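PDB 5JLD: arginyl-tRNA synthetase, putative from Plasmodium falciparum, which probably joins L-arginine to tRNA(Arg) at the expense of ATP, releasing AMP and diphosphate. Local coordinates for residues K13-F18 with A33-A38; H44-N49 with Q90-V95. All coordinates share one frame; numbering follows the deposited sequence.

Interaction 1 of 2, residues K13-F18 with A33-A38; sequences KIKTIF and AIVTYA
V35 holds CG1 anti to its backbone N (chi1 164°), which leaves CG2 beside that N; from there CG2 reaches the helix, where I14 places CG1 beside its backbone N (chi1 -71°), leaving CG2 anti to that N. The contact is helix-on-sheet packing in the N-terminal domain: helix 10-25 lies across one face of a four-stranded antiparallel sheet, and 35-37 is an outermost strand. The axes of helix 13-18 and strand 35-37 approach to 8.9 Å. The two branched side chains cross at about a right angle, V35 CG2 lying 3.9 Å from I14 CG2, a compact beta-branched valine suiting both strand and close approach. One turn on, F18 touches the loop, its CB 4.2 Å from A33 CB; its ring also packs against I93 and V95 of strand 93-97. The small methyl of A33 lets the loop come close to the helix backbone. K15 is amphipathic: CG leaves anti to the backbone N (chi1 -174°), the aliphatic chain curls around A33 O, K15 CE coming to 3.1 Å from it, then bends at chi4, and NZ makes a long, weak ion pair with D32. V35 comes tightest to the helix backbone, CG2 standing 3.5 Å from K15 CA.

Interaction 2 of 2, residues H44-N49 with Q90-V95; sequences HYQCNN and QGFITV
Strands 45-47 and 93-95 are joined by antiparallel backbone bonds. The hydrogen-bonded pairs are Y45 with V95 and C47 with I93; in the second, C47 N gives its hydrogen to I93 O at 2.8 Å, and I93 N returns one to C47 O. At the other end V95 O accepts from both H44 N, at 2.8 Å, and Y45 N, at 3.0 Å. Two residues facing one make a classic beta bulge, and the doubly gripped carbonyl fixes its position.

Between these bonds, Q46 and T94 form a non-hydrogen-bonded pair, with side chains running side by side on the face that also carries the F92 ring. The Q46 chain is extended, CG anti to the backbone N, and its amide stacks on that ring with planes 10° apart, NE2 lying 3.6 Å from F92 CG, over one face toward the rim. F92 takes the crowded chi1 position (53°), and N48 flanks it, OD1 3.4 Å from F92 CB.

What orients the Q46 amide is N48: NE2 donates to N48 OD1 at 2.8 Å, nearly straight (164°), in the amide plane and on a lone pair. Farther out, a water donates to C47 O and G91 O, and S88 OG bonds to G91 N and F92 O. H44 ND1 pairs with L97 N, and Y45 OH with D524.

Glutamine thus serves two roles: its flat amide stacks, offset toward the rim, on one face of the ring while its N-H lies in plane toward N48, so stacking spends none of that hydrogen-bonding capacity.

Both contacts involve the four-stranded antiparallel sheet of the N-terminal domain, but in different directions. Interaction 1 is layer packing between helix 10-25 and an outermost strand, buried and chiefly apolar; interaction 2 is in-sheet pairing of the two central strands, carried by backbone hydrogen bonds and only partly buried. The face bearing Y45, C47, I93 and V95 looks toward the helix, so I14 and F18 of interaction 1 also touch the strands of interaction 2, whereas Q46, T94 and F92 decorate the more polar opposite face. The two contacts meet directly: strand 35-37 pairs with 45-47 through T36 N and Q46 O, and N49 OD1 probably accepts from I34 N, tying the loop before the edge strand to N49.

Interaction 1 of 2, residues K13-F18 with A33-A38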
ATOM      1  N   LYS A  13       4.699   5.579 -21.741  1.00 40.20           N
ATOM      2  CA  LYS A  13       5.461   5.797 -22.968  1.00 46.61           C
ATOM      3  C   LYS A  13       4.729   5.215 -24.195  1.00 39.05           C
ATOM      4  O   LYS A  13       4.477   5.902 -25.214  1.00 47.56           O
ATOM      5  CB  LYS A  13       6.848   5.170 -22.822  1.00 52.01           C
ATOM      6  CG  LYS A  13       7.768   5.431 -23.999  1.00 53.05           C
ATOM      7  CD  LYS A  13       9.147   4.819 -23.797  1.00 56.58           C
ATOM      8  CE  LYS A  13      10.118   5.387 -24.828  1.00 65.79           C
ATOM      9  NZ  LYS A  13      11.528   4.970 -24.602  1.00 69.53           N
ATOM     10  N   ILE A  14       4.369   3.946 -24.074  1.00 45.98           N
ATOM     11  CA  ILE A  14       3.684   3.233 -25.149  1.00 45.92           C
ATOM     12  C   ILE A  14       2.272   3.791 -25.384  1.00 48.37           C
ATOM     13  O   ILE A  14       1.831   3.959 -26.548  1.00 42.87           O
ATOM     14  CB  ILE A  14       3.611   1.741 -24.844  1.00 40.96           C
ATOM     15  CG1 ILE A  14       5.007   1.108 -24.963  1.00 42.82           C
ATOM     16  CG2 ILE A  14       2.612   1.073 -25.751  1.00 34.44           C
ATOM     17  CD1 ILE A  14       5.031  -0.421 -24.757  1.00 39.39           C
ATOM     18  N   LYS A  15       1.583   4.101 -24.281  1.00 45.06           N
ATOM     19  CA  LYS A  15       0.263   4.730 -24.363  1.00 48.39           C
ATOM     20  C   LYS A  15       0.348   5.992 -25.194  1.00 46.39           C
ATOM     21  O   LYS A  15      -0.481   6.214 -26.076  1.00 45.93           O
ATOM     22  CB  LYS A  15      -0.309   5.058 -22.972  1.00 49.82           C
ATOM     23  CG  LYS A  15      -1.738   5.574 -23.029  1.00 55.90           C
ATOM     24  CD  LYS A  15      -2.212   6.154 -21.694  1.00 68.68           C
ATOM     25  CE  LYS A  15      -3.428   7.071 -21.900  1.00 72.02           C
ATOM     26  NZ  LYS A  15      -3.188   8.107 -22.968  1.00 67.86           N
ATOM     27  N   THR A  16       1.361   6.810 -24.920  1.00 46.06           N
ATOM     28  CA  THR A  16       1.563   8.034 -25.698  1.00 46.35           C
ATOM     29  C   THR A  16       1.837   7.738 -27.189  1.00 46.39           C
ATOM     30  O   THR A  16       1.232   8.354 -28.076  1.00 44.33           O
ATOM     31  CB  THR A  16       2.721   8.871 -25.131  1.00 47.29           C
ATOM     32  OG1 THR A  16       2.380   9.307 -23.812  1.00 55.79           O
ATOM     33  CG2 THR A  16       2.984  10.098 -26.020  1.00 40.04           C
ATOM     34  N   ILE A  17       2.735   6.796 -27.466  1.00 45.41           N
ATOM     35  CA  ILE A  17       2.987   6.432 -28.872  1.00 45.82           C
ATOM     36  C   ILE A  17       1.681   6.054 -29.637  1.00 38.82           C
ATOM     37  O   ILE A  17       1.385   6.571 -30.750  1.00 43.12           O
ATOM     38  CB  ILE A  17       4.027   5.293 -28.940  1.00 48.02           C
ATOM     39  CG1 ILE A  17       5.400   5.835 -28.512  1.00 41.19           C
ATOM     40  CG2 ILE A  17       4.062   4.609 -30.351  1.00 37.28           C
ATOM     41  CD1 ILE A  17       6.424   4.770 -28.253  1.00 37.03           C
ATOM     42  N   PHE A  18       0.862   5.215 -29.012  1.00 42.75           N
ATOM     43  CA  PHE A  18      -0.402   4.834 -29.644  1.00 43.38           C
ATOM     44  C   PHE A  18      -1.390   5.998 -29.765  1.00 45.15           C
ATOM     45  O   PHE A  18      -2.068   6.139 -30.789  1.00 41.27           O
ATOM     46  CB  PHE A  18      -1.055   3.678 -28.889  1.00 43.45           C
ATOM     47  CG  PHE A  18      -0.509   2.341 -29.277  1.00 45.24           C
ATOM     48  CD1 PHE A  18      -1.072   1.629 -30.333  1.00 39.92           C
ATOM     49  CD2 PHE A  18       0.594   1.805 -28.613  1.00 45.98           C
ATOM     50  CE1 PHE A  18      -0.557   0.395 -30.703  1.00 46.51           C
ATOM     51  CE2 PHE A  18       1.118   0.571 -28.984  1.00 49.55           C
ATOM     52  CZ  PHE A  18       0.538  -0.137 -30.028  1.00 48.15           C
ATOM     53  N   ALA A  33      -6.192   6.375 -25.698  1.00 50.09           N
ATOM     54  CA  ALA A  33      -5.517   5.100 -25.893  1.00 51.90           C
ATOM     55  C   ALA A  33      -5.405   4.365 -24.572  1.00 49.84           C
ATOM     56  O   ALA A  33      -5.068   4.956 -23.550  1.00 50.62           O
ATOM     57  CB  ALA A  33      -4.139   5.302 -26.501  1.00 45.63           C
ATOM     58  N   ILE A  34      -5.705   3.075 -24.594  1.00 49.13           N
ATOM     59  CA  ILE A  34      -5.503   2.252 -23.417  1.00 51.18           C
ATOM     60  C   ILE A  34      -4.515   1.140 -23.747  1.00 47.34           C
ATOM     61  O   ILE A  34      -4.617   0.474 -24.780  1.00 51.20           O
ATOM     62  CB  ILE A  34      -6.819   1.665 -22.883  1.00 55.98           C
ATOM     63  CG1 ILE A  34      -7.758   2.797 -22.451  1.00 68.07           C
ATOM     64  CG2 ILE A  34      -6.539   0.747 -21.708  1.00 57.23           C
ATOM     65  CD1 ILE A  34      -9.059   2.322 -21.819  1.00 70.63           C
ATOM     66  N   VAL A  35      -3.553   0.969 -22.857  1.00 41.64           N
ATOM     67  CA  VAL A  35      -2.477   0.026 -23.035  1.00 51.16           C
ATOM     68  C   VAL A  35      -2.473  -0.980 -21.891  1.00 50.94           C
ATOM     69  O   VAL A  35      -2.565  -0.613 -20.717  1.00 53.42           O
ATOM     70  CB  VAL A  35      -1.126   0.775 -23.137  1.00 47.90           C
ATOM     71  CG1 VAL A  35       0.064  -0.171 -22.922  1.00 40.82           C
ATOM     72  CG2 VAL A  35      -1.049   1.464 -24.482  1.00 41.71           C
ATOM     73  N   THR A  36      -2.410  -2.254 -22.254  1.00 45.38           N
ATOM     74  CA  THR A  36      -2.299  -3.342 -21.293  1.00 50.18           C
ATOM     75  C   THR A  36      -1.099  -4.214 -21.615  1.00 47.05           C
ATOM     76  O   THR A  36      -0.332  -3.929 -22.534  1.00 47.46           O
ATOM     77  CB  THR A  36      -3.551  -4.252 -21.282  1.00 50.03           C
ATOM     78  OG1 THR A  36      -3.633  -4.953 -22.527  1.00 53.52           O
ATOM     79  CG2 THR A  36      -4.822  -3.456 -21.048  1.00 45.62           C
ATOM     80  N   TYR A  37      -0.948  -5.280 -20.844  1.00 44.84           N
ATOM     81  CA  TYR A  37       0.086  -6.262 -21.088  1.00 50.33           C
ATOM     82  C   TYR A  37      -0.476  -7.247 -22.061  1.00 48.00           C
ATOM     83  O   TYR A  37      -1.673  -7.514 -22.058  1.00 50.33           O
ATOM     84  CB  TYR A  37       0.526  -6.977 -19.806  1.00 51.71           C
ATOM     85  CG  TYR A  37       1.180  -6.060 -18.806  1.00 52.97           C
ATOM     86  CD1 TYR A  37       2.284  -5.307 -19.163  1.00 51.93           C
ATOM     87  CD2 TYR A  37       0.703  -5.958 -17.496  1.00 53.45           C
ATOM     88  CE1 TYR A  37       2.895  -4.459 -18.262  1.00 50.31           C
ATOM     89  CE2 TYR A  37       1.315  -5.123 -16.578  1.00 51.27           C
ATOM     90  CZ  TYR A  37       2.410  -4.376 -16.972  1.00 52.27           C
ATOM     91  OH  TYR A  37       3.034  -3.539 -16.091  1.00 50.84           O
ATOM     92  N   ALA A  38       0.386  -7.758 -22.919  1.00 48.22           N
ATOM     93  CA  ALA A  38      -0.009  -8.817 -23.827  1.00 56.71           C
ATOM     94  C   ALA A  38       0.288 -10.136 -23.143  1.00 52.06           C
ATOM     95  O   ALA A  38       1.015 -10.174 -22.141  1.00 49.21           O
ATOM     96  CB  ALA A  38       0.740  -8.709 -25.146  1.00 59.66           C
TER

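Interaction 2 of 2, residues H44-N49 with Q90-V95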
ATOM      1  N   HIS A  44       4.633  -8.162 -25.514  1.00 43.80           N
ATOM      2  CA  HIS A  44       4.931  -7.526 -24.239  1.00 45.76           C
ATOM      3  C   HIS A  44       3.781  -6.604 -23.827  1.00 40.97           C
ATOM      4  O   HIS A  44       3.204  -6.749 -22.740  1.00 44.87           O
ATOM      5  CB  HIS A  44       6.251  -6.755 -24.320  1.00 37.46           C
ATOM      6  CG  HIS A  44       7.441  -7.622 -24.594  1.00 44.25           C
ATOM      7  ND1 HIS A  44       8.674  -7.116 -24.945  1.00 38.81           N
ATOM      8  CD2 HIS A  44       7.588  -8.974 -24.555  1.00 34.01           C
ATOM      9  CE1 HIS A  44       9.527  -8.108 -25.106  1.00 44.04           C
ATOM     10  NE2 HIS A  44       8.895  -9.245 -24.871  1.00 42.83           N
ATOM     11  N   TYR A  45       3.453  -5.658 -24.697  1.00 38.80           N
ATOM     12  CA  TYR A  45       2.329  -4.766 -24.431  1.00 36.51           C
ATOM     13  C   TYR A  45       1.322  -4.883 -25.566  1.00 37.19           C
ATOM     14  O   TYR A  45       1.605  -5.475 -26.608  1.00 39.38           O
ATOM     15  CB  TYR A  45       2.797  -3.308 -24.273  1.00 39.51           C
ATOM     16  CG  TYR A  45       3.505  -3.017 -22.966  1.00 38.53           C
ATOM     17  CD1 TYR A  45       4.833  -3.361 -22.799  1.00 36.77           C
ATOM     18  CD2 TYR A  45       2.844  -2.389 -21.905  1.00 38.63           C
ATOM     19  CE1 TYR A  45       5.498  -3.115 -21.619  1.00 43.89           C
ATOM     20  CE2 TYR A  45       3.509  -2.116 -20.705  1.00 43.90           C
ATOM     21  CZ  TYR A  45       4.842  -2.490 -20.579  1.00 50.53           C
ATOM     22  OH  TYR A  45       5.542  -2.252 -19.430  1.00 37.90           O
ATOM     23  N   GLN A  46       0.160  -4.282 -25.365  1.00 37.64           N
ATOM     24  CA  GLN A  46      -0.965  -4.436 -26.256  1.00 39.12           C
ATOM     25  C   GLN A  46      -1.916  -3.246 -26.166  1.00 47.18           C
ATOM     26  O   GLN A  46      -2.098  -2.673 -25.092  1.00 42.11           O
ATOM     27  CB  GLN A  46      -1.696  -5.716 -25.905  1.00 45.07           C
ATOM     28  CG  GLN A  46      -3.099  -5.833 -26.434  1.00 45.58           C
ATOM     29  CD  GLN A  46      -3.628  -7.218 -26.192  1.00 49.36           C
ATOM     30  OE1 GLN A  46      -2.846  -8.160 -26.026  1.00 48.68           O
ATOM     31  NE2 GLN A  46      -4.954  -7.355 -26.128  1.00 42.73           N
ATOM     32  N   CYS A  47      -2.512  -2.872 -27.293  1.00 47.00           N
ATOM     33  CA  CYS A  47      -3.468  -1.779 -27.339  1.00 46.39           C
ATOM     34  C   CYS A  47      -4.691  -2.218 -28.122  1.00 45.68           C
ATOM     35  O   CYS A  47      -4.574  -2.768 -29.220  1.00 50.99           O
ATOM     36  CB  CYS A  47      -2.848  -0.530 -27.961  1.00 52.36           C
ATOM     37  SG  CYS A  47      -4.066   0.762 -28.340  1.00 50.46           S
ATOM     38  N   ASN A  48      -5.866  -1.975 -27.552  1.00 38.59           N
ATOM     39  CA  ASN A  48      -7.102  -2.536 -28.071  1.00 41.35           C
ATOM     40  C   ASN A  48      -8.019  -1.527 -28.751  1.00 40.67           C
ATOM     41  O   ASN A  48      -9.123  -1.887 -29.192  1.00 44.36           O
ATOM     42  CB  ASN A  48      -7.861  -3.240 -26.936  1.00 44.03           C
ATOM     43  CG  ASN A  48      -7.369  -4.660 -26.709  1.00 45.98           C
ATOM     44  OD1 ASN A  48      -6.198  -4.886 -26.425  1.00 45.62           O
ATOM     45  ND2 ASN A  48      -8.262  -5.624 -26.858  1.00 54.11           N
ATOM     46  N   ASN A  49      -7.543  -0.289 -28.902  1.00 36.36           N
ATOM     47  CA  ASN A  49      -8.420   0.818 -29.304  1.00 38.57           C
ATOM     48  C   ASN A  49      -9.018   0.689 -30.690  1.00 42.02           C
ATOM     49  O   ASN A  49     -10.095   1.239 -30.950  1.00 50.15           O
ATOM     50  CB  ASN A  49      -7.681   2.149 -29.190  1.00 50.81           C
ATOM     51  CG  ASN A  49      -7.540   2.602 -27.751  1.00 53.88           C
ATOM     52  OD1 ASN A  49      -6.638   2.162 -27.045  1.00 55.01           O
ATOM     53  ND2 ASN A  49      -8.448   3.462 -27.298  1.00 53.95           N
ATOM     54  N   GLN A  90      -8.899  -9.897 -34.297  1.00 46.13           N
ATOM     55  CA  GLN A  90      -9.839  -9.146 -33.475  1.00 42.48           C
ATOM     56  C   GLN A  90      -9.562  -7.660 -33.620  1.00 42.95           C
ATOM     57  O   GLN A  90     -10.456  -6.825 -33.490  1.00 48.84           O
ATOM     58  CB  GLN A  90      -9.749  -9.567 -31.998  1.00 49.86           C
ATOM     59  CG  GLN A  90     -10.044 -11.051 -31.754  1.00 54.13           C
ATOM     60  CD  GLN A  90      -8.778 -11.886 -31.609  1.00 56.48           C
ATOM     61  OE1 GLN A  90      -7.730 -11.560 -32.183  1.00 53.96           O
ATOM     62  NE2 GLN A  90      -8.869 -12.965 -30.834  1.00 46.02           N
ATOM     63  N   GLY A  91      -8.305  -7.327 -33.874  1.00 45.28           N
ATOM     64  CA  GLY A  91      -7.956  -5.949 -34.136  1.00 40.13           C
ATOM     65  C   GLY A  91      -7.115  -5.300 -33.069  1.00 46.33           C
ATOM     66  O   GLY A  91      -6.706  -4.149 -33.225  1.00 50.75           O
ATOM     67  N   PHE A  92      -6.846  -5.996 -31.971  1.00 44.75           N
ATOM     68  CA  PHE A  92      -5.884  -5.414 -31.039  1.00 39.37           C
ATOM     69  C   PHE A  92      -4.465  -5.518 -31.622  1.00 42.68           C
ATOM     70  O   PHE A  92      -4.217  -6.244 -32.598  1.00 42.83           O
ATOM     71  CB  PHE A  92      -5.963  -6.056 -29.655  1.00 43.44           C
ATOM     72  CG  PHE A  92      -5.848  -7.552 -29.652  1.00 48.01           C
ATOM     73  CD1 PHE A  92      -4.613  -8.168 -29.774  1.00 44.68           C
ATOM     74  CD2 PHE A  92      -6.980  -8.340 -29.488  1.00 39.68           C
ATOM     75  CE1 PHE A  92      -4.511  -9.552 -29.741  1.00 52.50           C
ATOM     76  CE2 PHE A  92      -6.892  -9.721 -29.448  1.00 38.39           C
ATOM     77  CZ  PHE A  92      -5.652 -10.331 -29.573  1.00 52.48           C
ATOM     78  N   ILE A  93      -3.554  -4.759 -31.030  1.00 40.37           N
ATOM     79  CA  ILE A  93      -2.187  -4.623 -31.514  1.00 43.01           C
ATOM     80  C   ILE A  93      -1.199  -4.978 -30.414  1.00 40.60           C
ATOM     81  O   ILE A  93      -1.308  -4.484 -29.306  1.00 49.51           O
ATOM     82  CB  ILE A  93      -1.912  -3.173 -31.996  1.00 42.27           C
ATOM     83  CG1 ILE A  93      -2.795  -2.810 -33.197  1.00 43.55           C
ATOM     84  CG2 ILE A  93      -0.449  -2.963 -32.303  1.00 35.89           C
ATOM     85  CD1 ILE A  93      -2.880  -1.302 -33.454  1.00 43.39           C
ATOM     86  N   THR A  94      -0.240  -5.835 -30.708  1.00 41.90           N
ATOM     87  CA  THR A  94       0.762  -6.210 -29.721  1.00 42.67           C
ATOM     88  C   THR A  94       2.132  -5.709 -30.133  1.00 43.72           C
ATOM     89  O   THR A  94       2.444  -5.609 -31.328  1.00 50.21           O
ATOM     90  CB  THR A  94       0.835  -7.745 -29.514  1.00 41.72           C
ATOM     91  OG1 THR A  94       1.128  -8.379 -30.760  1.00 44.87           O
ATOM     92  CG2 THR A  94      -0.489  -8.296 -28.950  1.00 46.94           C
ATOM     93  N   VAL A  95       2.945  -5.387 -29.138  1.00 41.45           N
ATOM     94  CA  VAL A  95       4.312  -4.953 -29.375  1.00 43.36           C
ATOM     95  C   VAL A  95       5.263  -5.686 -28.445  1.00 42.80           C
ATOM     96  O   VAL A  95       4.887  -6.108 -27.327  1.00 46.40           O
ATOM     97  CB  VAL A  95       4.494  -3.432 -29.172  1.00 43.90           C
ATOM     98  CG1 VAL A  95       3.687  -2.653 -30.185  1.00 42.73           C
ATOM     99  CG2 VAL A  95       4.121  -3.021 -27.727  1.00 40.73           C
TER
HETATM  100  O   HOH W   1      -6.042  -1.705 -31.422  1.00 47.27           O